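Local structure of uncharacterized hypothetical protein (Parabacteroides merdae, 4EI0) at residues Val56-Ala61 against Tyr112-Pro117. The protein is of unknown function and belongs to the DUF4466 family. Sequence-based numbering, arbitrary orientation.
Sequences VVSSIA and YYYIIP
Tyr114 reaches across from strand 107-115 to donate its hydroxyl to a backbone carbonyl just past the end of strand 51-58, with OH 2.6 Å from Ile60 O. Its chi1 of 175° sets CG anti to the backbone N; Ile60 O lies at the edge of the ring, in its plane. Ile60 O is gripped twice: Ser58 OG also donates to it, at 2.9 Å, and the two hydroxyls come from opposite faces of the carbonyl plane. Ser58 thereby ties the turn after its strand back on itself, while its CB lies 3.7 Å from Tyr114 CE1. A phenylalanine in place of Tyr114 would lack the hydroxyl and would probably leave Ile60 O with Ser58 as its one side-chain donor from the two segments, holding the turn less firmly to the facing strand. Two residues earlier on each strand, Val56 sets CG2 over one face of the Tyr112 ring, a CH-pi contact 3.8 Å from the centroid. Beyond the strands, Ile60 CG2 touches Pro117 CG at 3.9 Å, and the same CG lies 3.3 Å from Ala61 O. The strand segments run nearly parallel, 20° apart, with axes 10.1 Å from each other, as in facing sheets of a beta sandwich. Strands 107-115 and 67-75 are neighbours in one antiparallel sheet, 51-58 and 124-133 in the other; between them Phe68 meets Tyr112 and Phe127 packs edge-to-face with Tyr114.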
# COMPACT_ATOMS: atom_id res chain seq x y z
N VAL B 56 13.37 -5.88 16.80
CA VAL B 56 14.77 -5.93 16.34
C VAL B 56 15.65 -5.98 17.57
O VAL B 56 15.41 -5.23 18.56
CB VAL B 56 15.24 -4.73 15.58
CG1 VAL B 56 16.42 -5.15 14.71
CG2 VAL B 56 14.15 -4.11 14.82
N VAL B 57 16.62 -6.88 17.54
CA VAL B 57 17.66 -6.98 18.57
C VAL B 57 18.95 -6.54 17.88
O VAL B 57 19.34 -7.13 16.90
CB VAL B 57 17.79 -8.43 19.11
CG1 VAL B 57 18.97 -8.54 20.08
CG2 VAL B 57 16.49 -8.91 19.78
N SER B 58 19.56 -5.47 18.35
CA SER B 58 20.89 -5.05 17.86
C SER B 58 21.97 -5.64 18.73
O SER B 58 21.72 -5.97 19.89
CB SER B 58 21.06 -3.53 17.90
OG SER B 58 20.90 -3.07 19.21
N SER B 59 23.19 -5.73 18.20
CA SER B 59 24.29 -6.37 18.93
C SER B 59 24.92 -5.39 19.93
O SER B 59 25.55 -5.81 20.85
CB SER B 59 25.35 -6.91 17.96
OG SER B 59 25.89 -5.87 17.21
N ILE B 60 24.74 -4.09 19.72
CA ILE B 60 25.15 -3.07 20.67
C ILE B 60 23.92 -2.16 20.78
O ILE B 60 23.35 -1.70 19.77
CB ILE B 60 26.36 -2.26 20.16
CG1 ILE B 60 27.63 -3.13 20.04
CG2 ILE B 60 26.62 -1.11 21.09
CD1 ILE B 60 28.74 -2.43 19.28
N ALA B 61 23.51 -1.89 22.01
CA ALA B 61 22.28 -1.15 22.24
C ALA B 61 22.33 0.20 21.58
O ALA B 61 23.30 0.92 21.72
CB ALA B 61 22.08 -0.98 23.74
N TYR B 112 12.90 0.95 10.64
CA TYR B 112 13.63 0.95 11.90
C TYR B 112 14.84 1.85 11.77
O TYR B 112 15.57 1.79 10.76
CB TYR B 112 14.06 -0.46 12.24
CG TYR B 112 15.08 -0.63 13.35
CD1 TYR B 112 14.73 -0.52 14.68
CD2 TYR B 112 16.38 -1.00 13.06
CE1 TYR B 112 15.66 -0.69 15.69
CE2 TYR B 112 17.32 -1.16 14.06
CZ TYR B 112 16.95 -1.02 15.36
OH TYR B 112 17.87 -1.23 16.34
N TYR B 113 15.04 2.67 12.79
CA TYR B 113 16.12 3.63 12.89
C TYR B 113 16.99 3.29 14.09
O TYR B 113 16.52 3.33 15.23
CB TYR B 113 15.52 5.03 13.02
CG TYR B 113 14.75 5.44 11.81
CD1 TYR B 113 15.36 6.07 10.74
CD2 TYR B 113 13.39 5.20 11.72
CE1 TYR B 113 14.65 6.47 9.63
CE2 TYR B 113 12.66 5.58 10.62
CZ TYR B 113 13.29 6.21 9.59
OH TYR B 113 12.56 6.53 8.52
N TYR B 114 18.23 2.88 13.84
CA TYR B 114 19.19 2.62 14.88
C TYR B 114 20.04 3.87 15.00
O TYR B 114 20.68 4.26 14.02
CB TYR B 114 20.06 1.46 14.50
CG TYR B 114 21.18 1.13 15.43
CD1 TYR B 114 20.94 0.42 16.58
CD2 TYR B 114 22.49 1.46 15.14
CE1 TYR B 114 21.98 0.04 17.44
CE2 TYR B 114 23.55 1.09 15.99
CZ TYR B 114 23.29 0.41 17.14
OH TYR B 114 24.27 0.03 17.99
N ILE B 115 20.07 4.49 16.18
CA ILE B 115 20.94 5.68 16.39
C ILE B 115 22.25 5.12 16.95
O ILE B 115 22.26 4.48 17.98
CB ILE B 115 20.32 6.72 17.32
CG1 ILE B 115 18.91 7.13 16.87
CG2 ILE B 115 21.17 8.00 17.34
CD1 ILE B 115 18.83 7.74 15.48
N ILE B 116 23.36 5.34 16.22
CA ILE B 116 24.67 4.76 16.50
C ILE B 116 25.19 5.33 17.79
O ILE B 116 25.28 6.54 17.92
CB ILE B 116 25.66 4.99 15.29
CG1 ILE B 116 25.11 4.38 14.00
CG2 ILE B 116 27.02 4.43 15.54
CD1 ILE B 116 25.74 4.86 12.71
N PRO B 117 25.49 4.47 18.80
CA PRO B 117 25.87 4.98 20.13
C PRO B 117 27.38 5.11 20.20
O PRO B 117 28.08 4.45 19.43
CB PRO B 117 25.42 3.87 21.06
CG PRO B 117 25.74 2.62 20.25
CD PRO B 117 25.35 2.99 18.85